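Hemolysin activator protein CdiB (Acinetobacter baumannii ACICU, PDB 6WIL) probably transports its partner CdiA toxin across the outer membrane as the two-partner secretion transporter of a contact-dependent growth inhibition system. Local coordinates at residues Leu178-Ala186 with Asn243-Ile251. Sequence-based numbering, arbitrary orientation.
Sequences LENLKRVYA and NNPFHLNDI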
ATOM      1  N   LEU A 178      -6.714   2.492  14.930  1.00 31.94           N
ATOM      2  CA  LEU A 178      -5.786   3.616  15.002  1.00 38.84           C
ATOM      3  C   LEU A 178      -5.358   4.074  13.610  1.00 41.29           C
ATOM      4  O   LEU A 178      -5.254   5.278  13.351  1.00 37.81           O
ATOM      5  CB  LEU A 178      -4.573   3.229  15.843  1.00 37.58           C
ATOM      6  CG  LEU A 178      -3.439   4.236  16.002  1.00 46.88           C
ATOM      7  CD1 LEU A 178      -3.037   4.326  17.461  1.00 59.39           C
ATOM      8  CD2 LEU A 178      -2.263   3.789  15.165  1.00 59.72           C
ATOM      9  N   GLU A 179      -5.106   3.128  12.700  1.00 28.21           N
ATOM     10  CA  GLU A 179      -4.700   3.500  11.347  1.00 34.31           C
ATOM     11  C   GLU A 179      -5.827   4.208  10.610  1.00 21.20           C
ATOM     12  O   GLU A 179      -5.587   5.170   9.872  1.00 29.35           O
ATOM     13  CB  GLU A 179      -4.250   2.264  10.572  1.00 37.42           C
ATOM     14  CG  GLU A 179      -2.759   2.010  10.626  1.00 60.59           C
ATOM     15  CD  GLU A 179      -2.402   0.597  10.212  1.00 68.15           C
ATOM     16  OE1 GLU A 179      -1.568  -0.032  10.897  1.00 55.33           O
ATOM     17  OE2 GLU A 179      -2.968   0.106   9.210  1.00 69.87           O
ATOM     18  N   ASN A 180      -7.064   3.744  10.802  1.00 31.71           N
ATOM     19  CA  ASN A 180      -8.212   4.394  10.182  1.00 41.62           C
ATOM     20  C   ASN A 180      -8.380   5.823  10.682  1.00 40.81           C
ATOM     21  O   ASN A 180      -8.733   6.722   9.908  1.00 39.30           O
ATOM     22  CB  ASN A 180      -9.477   3.581  10.449  1.00 28.89           C
ATOM     23  CG  ASN A 180      -9.470   2.256   9.727  1.00 29.12           C
ATOM     24  OD1 ASN A 180      -8.656   2.033   8.834  1.00 42.12           O
ATOM     25  ND2 ASN A 180     -10.392   1.372  10.093  1.00 44.51           N
ATOM     26  N   LEU A 181      -8.128   6.058  11.973  1.00 27.75           N
ATOM     27  CA  LEU A 181      -8.286   7.403  12.516  1.00 30.21           C
ATOM     28  C   LEU A 181      -7.139   8.315  12.105  1.00 35.96           C
ATOM     29  O   LEU A 181      -7.315   9.536  12.043  1.00 40.56           O
ATOM     30  CB  LEU A 181      -8.395   7.361  14.042  1.00 29.96           C
ATOM     31  CG  LEU A 181      -9.608   6.660  14.652  1.00 47.46           C
ATOM     32  CD1 LEU A 181      -9.691   6.912  16.159  1.00 42.97           C
ATOM     33  CD2 LEU A 181     -10.882   7.100  13.960  1.00 35.73           C
ATOM     34  N   LYS A 182      -5.964   7.753  11.831  1.00 31.62           N
ATOM     35  CA  LYS A 182      -4.826   8.574  11.437  1.00 35.26           C
ATOM     36  C   LYS A 182      -4.931   9.093  10.011  1.00 31.74           C
ATOM     37  O   LYS A 182      -4.080   9.886   9.598  1.00 34.99           O
ATOM     38  CB  LYS A 182      -3.523   7.794  11.611  1.00 32.99           C
ATOM     39  CG  LYS A 182      -3.026   7.769  13.045  1.00 41.99           C
ATOM     40  CD  LYS A 182      -2.002   6.672  13.253  1.00 50.12           C
ATOM     41  CE  LYS A 182      -0.786   6.843  12.357  1.00 54.44           C
ATOM     42  NZ  LYS A 182       0.089   7.966  12.787  1.00 61.28           N
ATOM     43  N   ARG A 183      -5.944   8.670   9.253  1.00 19.43           N
ATOM     44  CA  ARG A 183      -6.170   9.282   7.950  1.00 44.61           C
ATOM     45  C   ARG A 183      -6.646  10.721   8.089  1.00 30.07           C
ATOM     46  O   ARG A 183      -6.319  11.561   7.245  1.00 44.68           O
ATOM     47  CB  ARG A 183      -7.181   8.464   7.148  1.00 39.20           C
ATOM     48  CG  ARG A 183      -6.665   7.100   6.740  1.00 37.44           C
ATOM     49  CD  ARG A 183      -7.704   6.332   5.954  1.00 36.25           C
ATOM     50  NE  ARG A 183      -7.288   4.955   5.720  1.00 47.00           N
ATOM     51  CZ  ARG A 183      -7.907   4.120   4.894  1.00 43.58           C
ATOM     52  NH1 ARG A 183      -8.969   4.527   4.210  1.00 43.17           N
ATOM     53  NH2 ARG A 183      -7.461   2.882   4.747  1.00 68.24           N
ATOM     54  N   VAL A 184      -7.395  11.027   9.144  1.00 37.51           N
ATOM     55  CA  VAL A 184      -7.974  12.354   9.323  1.00 42.98           C
ATOM     56  C   VAL A 184      -7.553  13.024  10.622  1.00 43.41           C
ATOM     57  O   VAL A 184      -7.780  14.235  10.771  1.00 43.76           O
ATOM     58  CB  VAL A 184      -9.515  12.313   9.227  1.00 36.83           C
ATOM     59  CG1 VAL A 184      -9.950  11.654   7.923  1.00 31.11           C
ATOM     60  CG2 VAL A 184     -10.099  11.583  10.411  1.00 37.71           C
ATOM     61  N   TYR A 185      -6.946  12.299  11.562  1.00 38.10           N
ATOM     62  CA  TYR A 185      -6.505  12.871  12.824  1.00 33.96           C
ATOM     63  C   TYR A 185      -5.029  12.593  13.057  1.00 43.11           C
ATOM     64  O   TYR A 185      -4.471  11.615  12.552  1.00 38.32           O
ATOM     65  CB  TYR A 185      -7.268  12.305  14.029  1.00 25.84           C
ATOM     66  CG  TYR A 185      -8.752  12.554  14.047  1.00 43.86           C
ATOM     67  CD1 TYR A 185      -9.266  13.819  14.315  1.00 34.96           C
ATOM     68  CD2 TYR A 185      -9.643  11.513  13.832  1.00 35.66           C
ATOM     69  CE1 TYR A 185     -10.629  14.041  14.340  1.00 29.42           C
ATOM     70  CE2 TYR A 185     -11.003  11.723  13.856  1.00 43.59           C
ATOM     71  CZ  TYR A 185     -11.493  12.985  14.111  1.00 33.72           C
ATOM     72  OH  TYR A 185     -12.853  13.177  14.135  1.00 49.17           O
ATOM     73  N   ALA A 186      -4.407  13.471  13.837  1.00 37.15           N
ATOM     74  CA  ALA A 186      -3.226  13.107  14.607  1.00 47.22           C
ATOM     75  C   ALA A 186      -3.712  12.423  15.878  1.00 37.57           C
ATOM     76  O   ALA A 186      -4.494  13.008  16.636  1.00 38.37           O
ATOM     77  CB  ALA A 186      -2.380  14.337  14.931  1.00 29.25           C
ATOM     78  N   ASN A 243      -9.912  16.548   3.593  1.00 44.51           N
ATOM     79  CA  ASN A 243      -9.732  15.597   4.682  1.00 32.63           C
ATOM     80  C   ASN A 243     -11.007  15.519   5.512  1.00 41.85           C
ATOM     81  O   ASN A 243     -11.458  16.530   6.061  1.00 29.43           O
ATOM     82  CB  ASN A 243      -8.547  16.010   5.552  1.00 34.07           C
ATOM     83  CG  ASN A 243      -8.175  14.957   6.561  1.00 40.76           C
ATOM     84  OD1 ASN A 243      -8.598  15.012   7.714  1.00 50.25           O
ATOM     85  ND2 ASN A 243      -7.371  13.990   6.135  1.00 50.83           N
ATOM     86  N   ASN A 244     -11.579  14.316   5.603  1.00 39.42           N
ATOM     87  CA  ASN A 244     -12.761  14.020   6.410  1.00 38.09           C
ATOM     88  C   ASN A 244     -13.967  14.877   6.024  1.00 37.26           C
ATOM     89  O   ASN A 244     -14.643  15.406   6.916  1.00 35.89           O
ATOM     90  CB  ASN A 244     -12.434  14.215   7.895  1.00 32.18           C
ATOM     91  CG  ASN A 244     -13.296  13.358   8.808  1.00 37.48           C
ATOM     92  OD1 ASN A 244     -13.730  12.269   8.431  1.00 40.38           O
ATOM     93  ND2 ASN A 244     -13.544  13.849  10.020  1.00 42.61           N
ATOM     94  N   PRO A 245     -14.298  15.010   4.731  1.00 37.68           N
ATOM     95  CA  PRO A 245     -15.376  15.947   4.363  1.00 40.78           C
ATOM     96  C   PRO A 245     -16.746  15.535   4.877  1.00 41.45           C
ATOM     97  O   PRO A 245     -17.486  16.386   5.380  1.00 42.01           O
ATOM     98  CB  PRO A 245     -15.322  15.954   2.829  1.00 46.14           C
ATOM     99  CG  PRO A 245     -14.795  14.615   2.477  1.00 38.47           C
ATOM    100  CD  PRO A 245     -13.811  14.258   3.559  1.00 33.83           C
ATOM    101  N   PHE A 246     -17.110  14.258   4.765  1.00 42.88           N
ATOM    102  CA  PHE A 246     -18.392  13.772   5.258  1.00 32.15           C
ATOM    103  C   PHE A 246     -18.296  13.179   6.662  1.00 40.38           C
ATOM    104  O   PHE A 246     -19.207  12.459   7.083  1.00 34.11           O
ATOM    105  CB  PHE A 246     -18.980  12.745   4.289  1.00 42.23           C
ATOM    106  CG  PHE A 246     -19.424  13.336   2.984  1.00 45.52           C
ATOM    107  CD1 PHE A 246     -20.622  14.028   2.896  1.00 47.69           C
ATOM    108  CD2 PHE A 246     -18.647  13.202   1.847  1.00 48.59           C
ATOM    109  CE1 PHE A 246     -21.036  14.579   1.700  1.00 40.55           C
ATOM    110  CE2 PHE A 246     -19.056  13.749   0.645  1.00 49.29           C
ATOM    111  CZ  PHE A 246     -20.252  14.438   0.571  1.00 50.98           C
ATOM    112  N   HIS A 247     -17.218  13.477   7.390  1.00 27.32           N
ATOM    113  CA  HIS A 247     -17.018  13.003   8.762  1.00 41.97           C
ATOM    114  C   HIS A 247     -17.199  11.492   8.861  1.00 38.84           C
ATOM    115  O   HIS A 247     -17.955  10.979   9.689  1.00 48.63           O
ATOM    116  CB  HIS A 247     -17.942  13.732   9.735  1.00 43.66           C
ATOM    117  CG  HIS A 247     -17.551  15.155   9.972  1.00 50.36           C
ATOM    118  ND1 HIS A 247     -17.712  16.139   9.020  1.00 38.21           N
ATOM    119  CD2 HIS A 247     -16.983  15.756  11.044  1.00 36.72           C
ATOM    120  CE1 HIS A 247     -17.269  17.287   9.499  1.00 53.25           C
ATOM    121  NE2 HIS A 247     -16.820  17.082  10.725  1.00 43.13           N
ATOM    122  N   LEU A 248     -16.489  10.776   7.994  1.00 44.44           N
ATOM    123  CA  LEU A 248     -16.521   9.320   7.957  1.00 44.84           C
ATOM    124  C   LEU A 248     -15.109   8.756   7.912  1.00 39.66           C
ATOM    125  O   LEU A 248     -14.897   7.646   7.416  1.00 37.03           O
ATOM    126  CB  LEU A 248     -17.332   8.825   6.759  1.00 48.35           C
ATOM    127  CG  LEU A 248     -18.839   9.084   6.773  1.00 39.08           C
ATOM    128  CD1 LEU A 248     -19.466   8.722   5.436  1.00 46.15           C
ATOM    129  CD2 LEU A 248     -19.491   8.299   7.899  1.00 46.06           C
ATOM    130  N   ASN A 249     -14.135   9.514   8.426  1.00 22.01           N
ATOM    131  CA  ASN A 249     -12.719   9.187   8.266  1.00 34.46           C
ATOM    132  C   ASN A 249     -12.366   9.047   6.788  1.00 42.70           C
ATOM    133  O   ASN A 249     -11.468   8.291   6.412  1.00 40.21           O
ATOM    134  CB  ASN A 249     -12.337   7.920   9.045  1.00 34.19           C
ATOM    135  CG  ASN A 249     -12.921   7.898  10.448  1.00 30.56           C
ATOM    136  OD1 ASN A 249     -12.523   8.679  11.308  1.00 36.33           O
ATOM    137  ND2 ASN A 249     -13.870   6.999  10.683  1.00 32.63           N
ATOM    138  N   ASP A 250     -13.083   9.784   5.944  1.00 37.99           N
ATOM    139  CA  ASP A 250     -12.962   9.681   4.499  1.00 27.87           C
ATOM    140  C   ASP A 250     -11.960  10.698   3.966  1.00 27.83           C
ATOM    141  O   ASP A 250     -11.616  11.679   4.626  1.00 32.08           O
ATOM    142  CB  ASP A 250     -14.322   9.884   3.831  1.00 39.36           C
ATOM    143  CG  ASP A 250     -15.086  11.065   4.409  1.00 56.44           C
ATOM    144  OD1 ASP A 250     -14.921  11.344   5.616  1.00 41.86           O
ATOM    145  OD2 ASP A 250     -15.854  11.709   3.659  1.00 49.75           O
ATOM    146  N   ILE A 251     -11.488  10.446   2.751  1.00 30.95           N
ATOM    147  CA  ILE A 251     -10.536  11.328   2.087  1.00 36.74           C
ATOM    148  C   ILE A 251     -10.966  11.496   0.639  1.00 29.95           C
ATOM    149  O   ILE A 251     -11.189  10.508  -0.070  1.00 37.99           O
ATOM    150  CB  ILE A 251      -9.096  10.788   2.179  1.00 40.00           C
ATOM    151  CG1 ILE A 251      -8.553  10.999   3.593  1.00 43.56           C
ATOM    152  CG2 ILE A 251      -8.198  11.466   1.156  1.00 27.90           C
ATOM    153  CD1 ILE A 251      -7.348  10.168   3.905  1.00 44.44           C
TER
HETATM  154  O   HOH W   1     -10.043   7.504   4.247  1.00 34.89           O
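The amide of Asn-243 meets Arg-183 almost within its own plane: ND2 gives a hydrogen bond to Arg-183 O at 2.9 Å, with an N-H...O angle of 155°. At the edge of the Arg-183 guanidinium, in its plane, sits a water that accepts from NH1 and donates to Asn-249 O (2.7 Å); NH2 forms a salt bridge with Asp-283. Asn-249 OD1 lies obliquely to the Tyr-185 ring, 4.3 Å from CE2, and nearer, 3.5 Å, to Leu-181 CD2. Here the turn leading from helix 171-181 of the second POTRA domain into strand 185-193 is docked against the hairpin loop between barrel strands 232-243 and 251-261, in keeping with the POTRA-plus-barrel build of Omp85-type transporters. Val-184 is the wedge: its CB lies 3.2 Å from Asn-243 OD1, and with CG1 anti to its carbonyl carbon (chi1 -54°), that methyl packs 3.6 Å from Asn-244 CB, while CG2 approaches Asn-249 OD1. Ile-251 CD1 covers Arg-183 CB at 3.7 Å. Behind this surface Asp-250 braces the loop, OD2 taking Phe-246 N through its syn lone pair and also bonding the Tyr-275 hydroxyl, OD1 met by Leu-248 N from above the carboxylate plane. Gln-156 takes Asn-244 ND2 on OE1 and Asn-249 ND2 on its backbone O.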